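Local coordinates for 3,4-dihydroxybenzoate decarboxylase (Enterobacter cloacae, PDB 5NY5), which catalyses the decarboxylation of 3,4-dihydroxybenzoate, and the reverse para-carboxylation of catechols, as a UbiD-family enzyme dependent on prenylated flavin, at residues S69-G74 with A315-L320; N103-V108 with A237-Q242; A384-L389 with K458-C463. All coordinates share one frame; numbering follows the deposited sequence.

Contact 1 of 3, residues S69-G74 with A315-L320; sequences SRILVG and AILQTL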
loop_
_atom_site.group_PDB
_atom_site.type_symbol
_atom_site.label_atom_id
_atom_site.label_comp_id
_atom_site.label_asym_id
_atom_site.label_seq_id
_atom_site.Cartn_x
_atom_site.Cartn_y
_atom_site.Cartn_z
ATOM N N SER A 69 35.144 -26.971 43.060
ATOM C CA SER A 69 33.956 -26.581 42.319
ATOM C C SER A 69 34.030 -27.114 40.896
ATOM O O SER A 69 35.113 -27.300 40.335
ATOM C CB SER A 69 33.795 -25.060 42.294
ATOM O OG SER A 69 33.307 -24.571 43.529
ATOM N N ARG A 70 32.860 -27.372 40.320
ATOM C CA ARG A 70 32.757 -27.772 38.924
ATOM C C ARG A 70 31.472 -27.187 38.356
ATOM O O ARG A 70 30.399 -27.357 38.941
ATOM C CB ARG A 70 32.790 -29.298 38.774
ATOM C CG ARG A 70 31.913 -30.058 39.754
ATOM C CD ARG A 70 31.973 -31.554 39.495
ATOM N NE ARG A 70 31.118 -32.299 40.411
ATOM C CZ ARG A 70 30.918 -33.612 40.350
ATOM N NH1 ARG A 70 31.513 -34.333 39.413
ATOM N NH2 ARG A 70 30.120 -34.201 41.228
ATOM N N ILE A 71 31.591 -26.493 37.227
ATOM C CA ILE A 71 30.506 -25.701 36.659
ATOM C C ILE A 71 29.992 -26.378 35.398
ATOM O O ILE A 71 30.775 -26.830 34.555
ATOM C CB ILE A 71 30.968 -24.261 36.369
ATOM C CG1 ILE A 71 31.437 -23.603 37.666
ATOM C CG2 ILE A 71 29.851 -23.456 35.730
ATOM C CD1 ILE A 71 31.888 -22.177 37.507
ATOM N N LEU A 72 28.671 -26.429 35.266
ATOM C CA LEU A 72 28.001 -27.158 34.200
ATOM C C LEU A 72 27.183 -26.200 33.344
ATOM O O LEU A 72 26.390 -25.417 33.874
ATOM C CB LEU A 72 27.098 -28.231 34.792
ATOM C CG LEU A 72 26.387 -29.134 33.803
ATOM C CD1 LEU A 72 27.416 -29.863 32.964
ATOM C CD2 LEU A 72 25.525 -30.098 34.582
ATOM N N VAL A 73 27.366 -26.272 32.026
ATOM C CA VAL A 73 26.639 -25.426 31.088
ATOM C C VAL A 73 26.230 -26.249 29.876
ATOM O O VAL A 73 26.888 -27.228 29.512
ATOM C CB VAL A 73 27.466 -24.202 30.629
ATOM C CG1 VAL A 73 27.757 -23.274 31.791
ATOM C CG2 VAL A 73 28.752 -24.652 29.964
ATOM N N GLY A 74 25.133 -25.835 29.246
ATOM C CA GLY A 74 24.714 -26.387 27.976
ATOM C C GLY A 74 23.836 -27.613 28.041
ATOM O O GLY A 74 23.650 -28.271 27.010
ATOM N N ALA A 315 29.156 -30.535 44.879
ATOM C CA ALA A 315 27.959 -30.055 44.202
ATOM C C ALA A 315 28.293 -29.463 42.840
ATOM O O ALA A 315 29.228 -28.669 42.702
ATOM C CB ALA A 315 27.248 -29.015 45.062
ATOM N N ILE A 316 27.519 -29.855 41.836
ATOM C CA ILE A 316 27.661 -29.312 40.493
ATOM C C ILE A 316 26.889 -28.004 40.407
ATOM O O ILE A 316 25.718 -27.936 40.798
ATOM C CB ILE A 316 27.159 -30.319 39.448
ATOM C CG1 ILE A 316 27.974 -31.611 39.515
ATOM C CG2 ILE A 316 27.212 -29.716 38.060
ATOM C CD1 ILE A 316 27.383 -32.740 38.706
ATOM N N LEU A 317 27.540 -26.960 39.905
ATOM C CA LEU A 317 26.879 -25.685 39.651
ATOM C C LEU A 317 26.419 -25.662 38.198
ATOM O O LEU A 317 27.243 -25.642 37.280
ATOM C CB LEU A 317 27.813 -24.516 39.954
ATOM C CG LEU A 317 27.210 -23.124 39.764
ATOM C CD1 LEU A 317 25.894 -23.012 40.508
ATOM C CD2 LEU A 317 28.175 -22.050 40.231
ATOM N N GLN A 318 25.106 -25.676 37.988
ATOM C CA GLN A 318 24.522 -25.670 36.653
ATOM C C GLN A 318 24.012 -24.278 36.307
ATOM O O GLN A 318 23.335 -23.639 37.117
ATOM C CB GLN A 318 23.379 -26.682 36.545
ATOM C CG GLN A 318 22.696 -26.697 35.191
ATOM C CD GLN A 318 21.603 -27.740 35.096
ATOM O OE1 GLN A 318 21.148 -28.273 36.105
ATOM N NE2 GLN A 318 21.178 -28.039 33.877
ATOM N N THR A 319 24.341 -23.817 35.105
ATOM C CA THR A 319 23.838 -22.558 34.575
ATOM C C THR A 319 23.814 -22.672 33.054
ATOM O O THR A 319 23.973 -23.762 32.497
ATOM C CB THR A 319 24.684 -21.378 35.071
ATOM O OG1 THR A 319 24.077 -20.145 34.667
ATOM C CG2 THR A 319 26.095 -21.453 34.510
ATOM N N LEU A 320 23.601 -21.549 32.374
ATOM C CA LEU A 320 23.572 -21.525 30.920
ATOM C C LEU A 320 24.528 -20.458 30.409
ATOM O O LEU A 320 25.038 -19.629 31.165
ATOM C CB LEU A 320 22.151 -21.284 30.384
ATOM C CG LEU A 320 21.292 -20.141 30.940
ATOM C CD1 LEU A 320 21.758 -18.775 30.464
ATOM C CD2 LEU A 320 19.832 -20.356 30.577
#

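Contact 2 of 3, residues N103-V108 with A237-Q242; sequences NPVAPV and AGALRQ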
loop_
_atom_site.group_PDB
_atom_site.type_symbol
_atom_site.label_atom_id
_atom_site.label_comp_id
_atom_site.label_asym_id
_atom_site.label_seq_id
_atom_site.Cartn_x
_atom_site.Cartn_y
_atom_site.Cartn_z
ATOM N N ASN A 103 -1.337 -35.268 32.154
ATOM C CA ASN A 103 -1.455 -36.325 33.159
ATOM C C ASN A 103 -0.297 -36.230 34.143
ATOM O O ASN A 103 0.541 -37.132 34.228
ATOM C CB ASN A 103 -1.494 -37.699 32.493
ATOM C CG ASN A 103 -2.564 -37.802 31.428
ATOM O OD1 ASN A 103 -3.647 -38.331 31.668
ATOM N ND2 ASN A 103 -2.263 -37.297 30.238
ATOM N N PRO A 104 -0.225 -35.148 34.915
ATOM C CA PRO A 104 0.934 -34.946 35.788
ATOM C C PRO A 104 0.951 -35.931 36.946
ATOM O O PRO A 104 -0.058 -36.542 37.303
ATOM C CB PRO A 104 0.752 -33.510 36.286
ATOM C CG PRO A 104 -0.718 -33.305 36.264
ATOM C CD PRO A 104 -1.237 -34.092 35.090
ATOM N N VAL A 105 2.135 -36.082 37.534
ATOM C CA VAL A 105 2.337 -36.907 38.720
ATOM C C VAL A 105 2.810 -35.991 39.838
ATOM O O VAL A 105 3.864 -35.353 39.721
ATOM C CB VAL A 105 3.343 -38.041 38.469
ATOM C CG1 VAL A 105 3.659 -38.763 39.769
ATOM C CG2 VAL A 105 2.790 -39.014 37.441
ATOM N N ALA A 106 2.035 -35.931 40.917
ATOM C CA ALA A 106 2.251 -34.931 41.946
ATOM C C ALA A 106 3.529 -35.215 42.733
ATOM O O ALA A 106 3.899 -36.373 42.941
ATOM C CB ALA A 106 1.060 -34.883 42.898
ATOM N N PRO A 107 4.219 -34.171 43.183
ATOM C CA PRO A 107 5.418 -34.371 44.003
ATOM C C PRO A 107 5.075 -34.934 45.376
ATOM O O PRO A 107 3.920 -34.977 45.802
ATOM C CB PRO A 107 6.019 -32.967 44.106
ATOM C CG PRO A 107 4.876 -32.043 43.840
ATOM C CD PRO A 107 3.996 -32.753 42.859
ATOM N N VAL A 108 6.120 -35.371 46.076
ATOM C CA VAL A 108 5.998 -36.001 47.386
ATOM C C VAL A 108 7.077 -35.437 48.300
ATOM O O VAL A 108 8.228 -35.270 47.886
ATOM C CB VAL A 108 6.114 -37.537 47.287
ATOM C CG1 VAL A 108 6.198 -38.158 48.667
ATOM C CG2 VAL A 108 4.938 -38.112 46.516
ATOM N N ALA A 237 7.426 -33.150 35.299
ATOM C CA ALA A 237 8.621 -33.972 35.461
ATOM C C ALA A 237 8.280 -35.333 36.051
ATOM O O ALA A 237 8.796 -36.362 35.596
ATOM C CB ALA A 237 9.640 -33.249 36.339
ATOM N N GLY A 238 7.410 -35.360 37.064
ATOM C CA GLY A 238 6.979 -36.632 37.617
ATOM C C GLY A 238 6.304 -37.514 36.586
ATOM O O GLY A 238 6.489 -38.733 36.579
ATOM N N ALA A 239 5.517 -36.910 35.695
ATOM C CA ALA A 239 4.883 -37.685 34.634
ATOM C C ALA A 239 5.902 -38.132 33.594
ATOM O O ALA A 239 5.803 -39.241 33.056
ATOM C CB ALA A 239 3.773 -36.868 33.980
ATOM N N LEU A 240 6.890 -37.283 33.302
ATOM C CA LEU A 240 7.906 -37.638 32.317
ATOM C C LEU A 240 8.794 -38.778 32.800
ATOM O O LEU A 240 9.340 -39.522 31.977
ATOM C CB LEU A 240 8.753 -36.412 31.981
ATOM C CG LEU A 240 8.093 -35.367 31.083
ATOM C CD1 LEU A 240 8.726 -34.007 31.301
ATOM C CD2 LEU A 240 8.208 -35.779 29.625
ATOM N N ARG A 241 8.952 -38.935 34.115
ATOM C CA ARG A 241 9.754 -40.016 34.669
ATOM C C ARG A 241 8.927 -41.143 35.267
ATOM O O ARG A 241 9.505 -42.155 35.679
ATOM C CB ARG A 241 10.708 -39.485 35.751
ATOM C CG ARG A 241 11.626 -38.360 35.304
ATOM C CD ARG A 241 12.452 -38.747 34.091
ATOM N NE ARG A 241 13.467 -37.742 33.791
ATOM C CZ ARG A 241 14.190 -37.717 32.677
ATOM N NH1 ARG A 241 14.007 -38.643 31.746
ATOM N NH2 ARG A 241 15.092 -36.767 32.492
ATOM N N GLN A 242 7.600 -41.000 35.327
ATOM C CA GLN A 242 6.731 -41.969 35.999
ATOM C C GLN A 242 7.190 -42.201 37.436
ATOM O O GLN A 242 7.096 -43.305 37.974
ATOM C CB GLN A 242 6.660 -43.283 35.221
ATOM C CG GLN A 242 5.849 -43.194 33.944
ATOM C CD GLN A 242 4.404 -42.821 34.204
ATOM O OE1 GLN A 242 4.011 -41.665 34.046
ATOM N NE2 GLN A 242 3.602 -43.802 34.601
#

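Contact 3 of 3, residues A384-L389 with K458-C463; sequences AALIAL and KTIFDC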
loop_
_atom_site.group_PDB
_atom_site.type_symbol
_atom_site.label_atom_id
_atom_site.label_comp_id
_atom_site.label_asym_id
_atom_site.label_seq_id
_atom_site.Cartn_x
_atom_site.Cartn_y
_atom_site.Cartn_z
ATOM N N ALA A 384 -4.424 -20.256 10.674
ATOM C CA ALA A 384 -3.456 -20.877 11.572
ATOM C C ALA A 384 -2.453 -19.858 12.096
ATOM O O ALA A 384 -2.052 -19.915 13.264
ATOM C CB ALA A 384 -2.732 -22.016 10.856
ATOM N N ALA A 385 -2.037 -18.916 11.246
ATOM C CA ALA A 385 -1.100 -17.887 11.681
ATOM C C ALA A 385 -1.745 -16.943 12.685
ATOM O O ALA A 385 -1.103 -16.526 13.656
ATOM C CB ALA A 385 -0.575 -17.111 10.475
ATOM N N LEU A 386 -3.014 -16.600 12.471
ATOM C CA LEU A 386 -3.713 -15.738 13.418
ATOM C C LEU A 386 -3.887 -16.419 14.769
ATOM O O LEU A 386 -3.824 -15.760 15.812
ATOM C CB LEU A 386 -5.068 -15.327 12.847
ATOM C CG LEU A 386 -4.999 -14.504 11.562
ATOM C CD1 LEU A 386 -6.390 -14.220 11.028
ATOM C CD2 LEU A 386 -4.241 -13.217 11.804
ATOM N N ILE A 387 -4.109 -17.733 14.775
ATOM C CA ILE A 387 -4.278 -18.441 16.039
ATOM C C ILE A 387 -2.982 -18.413 16.837
ATOM O O ILE A 387 -2.984 -18.149 18.045
ATOM C CB ILE A 387 -4.765 -19.878 15.791
ATOM C CG1 ILE A 387 -6.154 -19.872 15.158
ATOM C CG2 ILE A 387 -4.803 -20.652 17.089
ATOM C CD1 ILE A 387 -6.614 -21.233 14.694
ATOM N N ALA A 388 -1.855 -18.667 16.173
ATOM C CA ALA A 388 -0.568 -18.653 16.859
ATOM C C ALA A 388 -0.251 -17.268 17.408
ATOM O O ALA A 388 0.194 -17.129 18.554
ATOM C CB ALA A 388 0.535 -19.122 15.912
ATOM N N LEU A 389 -0.466 -16.229 16.598
ATOM C CA LEU A 389 -0.260 -14.863 17.067
ATOM C C LEU A 389 -1.140 -14.551 18.269
ATOM O O LEU A 389 -0.702 -13.887 19.215
ATOM C CB LEU A 389 -0.543 -13.878 15.935
ATOM C CG LEU A 389 0.482 -13.804 14.805
ATOM C CD1 LEU A 389 -0.082 -13.025 13.635
ATOM C CD2 LEU A 389 1.763 -13.163 15.303
ATOM N N LYS A 458 3.846 -6.922 12.965
ATOM C CA LYS A 458 3.951 -8.369 12.906
ATOM C C LYS A 458 3.605 -8.828 11.499
ATOM O O LYS A 458 2.646 -8.341 10.900
ATOM C CB LYS A 458 3.034 -9.019 13.942
ATOM C CG LYS A 458 3.271 -8.483 15.347
ATOM C CD LYS A 458 2.678 -9.377 16.418
ATOM C CE LYS A 458 3.066 -8.890 17.804
ATOM N NZ LYS A 458 2.670 -9.856 18.865
ATOM N N THR A 459 4.400 -9.748 10.965
ATOM C CA THR A 459 4.340 -10.099 9.554
ATOM C C THR A 459 4.074 -11.586 9.396
ATOM O O THR A 459 4.701 -12.412 10.064
ATOM C CB THR A 459 5.641 -9.714 8.841
ATOM O OG1 THR A 459 5.939 -8.339 9.107
ATOM C CG2 THR A 459 5.502 -9.902 7.344
ATOM N N ILE A 460 3.151 -11.919 8.504
ATOM C CA ILE A 460 2.835 -13.297 8.159
ATOM C C ILE A 460 3.373 -13.549 6.757
ATOM O O ILE A 460 2.889 -12.962 5.780
ATOM C CB ILE A 460 1.327 -13.571 8.238
ATOM C CG1 ILE A 460 0.803 -13.265 9.640
ATOM C CG2 ILE A 460 1.028 -15.005 7.853
ATOM C CD1 ILE A 460 -0.710 -13.392 9.784
ATOM N N PHE A 461 4.377 -14.411 6.651
ATOM C CA PHE A 461 4.908 -14.849 5.365
ATOM C C PHE A 461 4.210 -16.149 4.989
ATOM O O PHE A 461 4.447 -17.187 5.614
ATOM C CB PHE A 461 6.420 -15.044 5.431
ATOM C CG PHE A 461 7.189 -13.794 5.736
ATOM C CD1 PHE A 461 7.710 -13.015 4.715
ATOM C CD2 PHE A 461 7.411 -13.405 7.042
ATOM C CE1 PHE A 461 8.428 -11.868 4.996
ATOM C CE2 PHE A 461 8.128 -12.260 7.328
ATOM C CZ PHE A 461 8.636 -11.491 6.303
ATOM N N ASP A 462 3.350 -16.095 3.977
ATOM C CA ASP A 462 2.635 -17.281 3.512
ATOM C C ASP A 462 3.441 -17.915 2.386
ATOM O O ASP A 462 3.369 -17.486 1.234
ATOM C CB ASP A 462 1.223 -16.929 3.060
ATOM C CG ASP A 462 0.467 -18.128 2.522
ATOM O OD1 ASP A 462 -0.508 -17.924 1.773
ATOM O OD2 ASP A 462 0.847 -19.276 2.840
ATOM N N CYS A 463 4.208 -18.951 2.721
ATOM C CA CYS A 463 5.010 -19.674 1.748
ATOM C C CYS A 463 4.407 -21.022 1.393
ATOM O O CYS A 463 5.130 -21.920 0.953
ATOM C CB CYS A 463 6.435 -19.857 2.266
ATOM S SG CYS A 463 7.211 -18.318 2.725
#

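Contact 1 of 3, residues S69-G74 with A315-L320
Arg-70 to Val-73 and Ile-316 to Thr-319 form a parallel beta pair in a mixed four-stranded sheet, with Ile-71 level with Leu-317 and Leu-72 level with Gln-318. The pair joins the UbiD N-terminal region to the Rift-related, FMN-binding region. Three backbone bonds zip it: Leu-317 N donates to Arg-70 O at 3.0 Å, Leu-72 N to Leu-317 O at 2.6 Å, and Thr-319 N to Leu-72 O at 2.9 Å. Leu-72 thus uses both its N-H and its carbonyl, and CA-H...O contacts, such as Val-73 CA to Thr-319 O at 3.4 Å, supplement the pairing.

On one face, Arg-70 crosses Ile-316 at a slant. Its CG sits between the backbone N and the carbonyl carbon (chi1 45°), and the chain then runs extended to NE. Ile-316 CG1 comes within 3.3 Å of Arg-70 NE over one face of the guanidinium, while Ile-316 CD1 lies above the same group toward its rim. Ile-316 CG2 meets Leu-72 CB at 3.6 Å, so that the two branches of Ile-316 serve two side chains of the facing strand. Arg-70 NH2 is tied to His-314 O, just before the second strand. On the other face, Val-73 and Thr-319 lie side by side, pointing the same way, with Val-73 CG1 3.7 Å from Thr-319 CG2.

The side chain of Thr-319 lies about 8 Å from that of Arg-171, which binds prenylated FMN, a cofactor absent from this apo chain. Strand 57-60 flanks 70-73 in antiparallel fashion. Helix 8-16 covers the Leu-72 and Ile-316 face through Leu-8 and Ile-12, while Phe-149 and Cys-150 of strand 148-157 pack against Leu-317 and Thr-319.

Contact 2 of 3, residues N103-V108 with A237-Q242
Val-105 packs CB and its CG2 methyl against the backbone of Gly-238 and Ala-239 on helix 234-241. The pairing is one of apolar fit: Val-105 CB rests 3.5 Å from Gly-238 C and faces the peptide that leads to Ala-239 N. CG1 is anti to the backbone N (chi1 173°), which puts the second branch, CG2, beside that N and anti to the carbonyl carbon. From there CG2 reaches over the helix backbone, 3.7 Å from Ala-239 CA and 3.8 Å from Gly-238 O. The CA of Gly-238 approaches that of Val-105 to 4.8 Å, a closeness that depends on the glycine, since a CB there would point toward Val-105 and collide with its carbonyl O.

Ala-239 meets the beginning of the segment with its single methyl. CB sits 3.3 Å from Asn-103 O and 3.9 Å from Pro-104 CA, and lies alongside Val-105 CG2 at 4.2 Å, bridging three successive residues. Gln-242, with positive phi (54°), is the C-prime residue of a Schellman motif that closes the helix beside this packing.

The contact is near the surface, and the Pro-104 side chain is about 9 Å from that of Glu-233, a manganese-binding residue, with the metal absent here. A backbone bond joins Val-105 to Gly-235. Ala-100 of helix 93-101 packs on Ala-239 and Leu-240, while helix 214-219 touches Ala-237 and Leu-240, so that the short helix packs on both.

Contact 3 of 3, residues A384-L389 with K458-C463
Ile-460 sends CG1 beside its backbone N, anti to the carbonyl carbon (chi1 -58°), and CG2 to the position anti to N, so both branches meet Ala-385 on the helix. Leu-389 likewise carries CG beside its own N (chi1 -72°). Beyond CG, its two methyls divide between two residues of the strand. The result is a helix packed on a sheet in the alpha/beta C-terminal region of the UbiD fold, helix 384-389 and strand 458-462 running roughly antiparallel, at 148°, with their axes 10.0 Å apart.

Ala-385 CB nestles into the isoleucine, 3.7 Å from Ile-460 CG2 and 3.8 Å from Ile-460 CD1. One turn later, Leu-389 CD1 approaches Ile-460 CD1 to 3.9 Å, the two side chains crossing at a slant. Leu-386 comes in at about a right angle, with CD2 4.1 Å from Ile-460 CD1. That terminal methyl is therefore touched by three side chains of the helix.

Lys-458 contributes its aliphatic part: the extended chain slides past Leu-389 in the opposite direction, with Lys-458 CD 4.1 Å from Leu-389 CD2. Its buried NZ bonds to the carbonyl O of Leu-395, after the helix, and of Arg-434 at the end of strand 427-434.

Helix 380-391 is the connection of a beta-alpha-beta crossover between the parallel strands 365-370 and 397-401. Strand 455-462 lies between 397-401 and 427-434, and Ile-398 also touches Ala-385 and Leu-389. Leu-430 of a second subunit packs on Leu-386, and helix 324-346 lies against Ile-387 and Ala-388.

In the fold
From the N terminus, the chain enters contact 1 at strand 70-73, passes helix 93-101 and opens contact 2 at residues 103-108. Helix 234-241 closes contact 2, and only later does strand 316-319 return to close contact 1, so contact 2 is nested within the larger loop. The two centres are about 25 Å apart. Contact 1 joins the N-terminal sheet to the Rift-related region, contact 2 the loop after helix 93-101 to helix 234-241. Helix 324-346 then leads into the C-terminal region, where contact 3 opens on helix 380-391 and closes on strand 455-462. Contact 3 follows in series, and its centre is about 39 Å from that of contact 1, across the chain's centre.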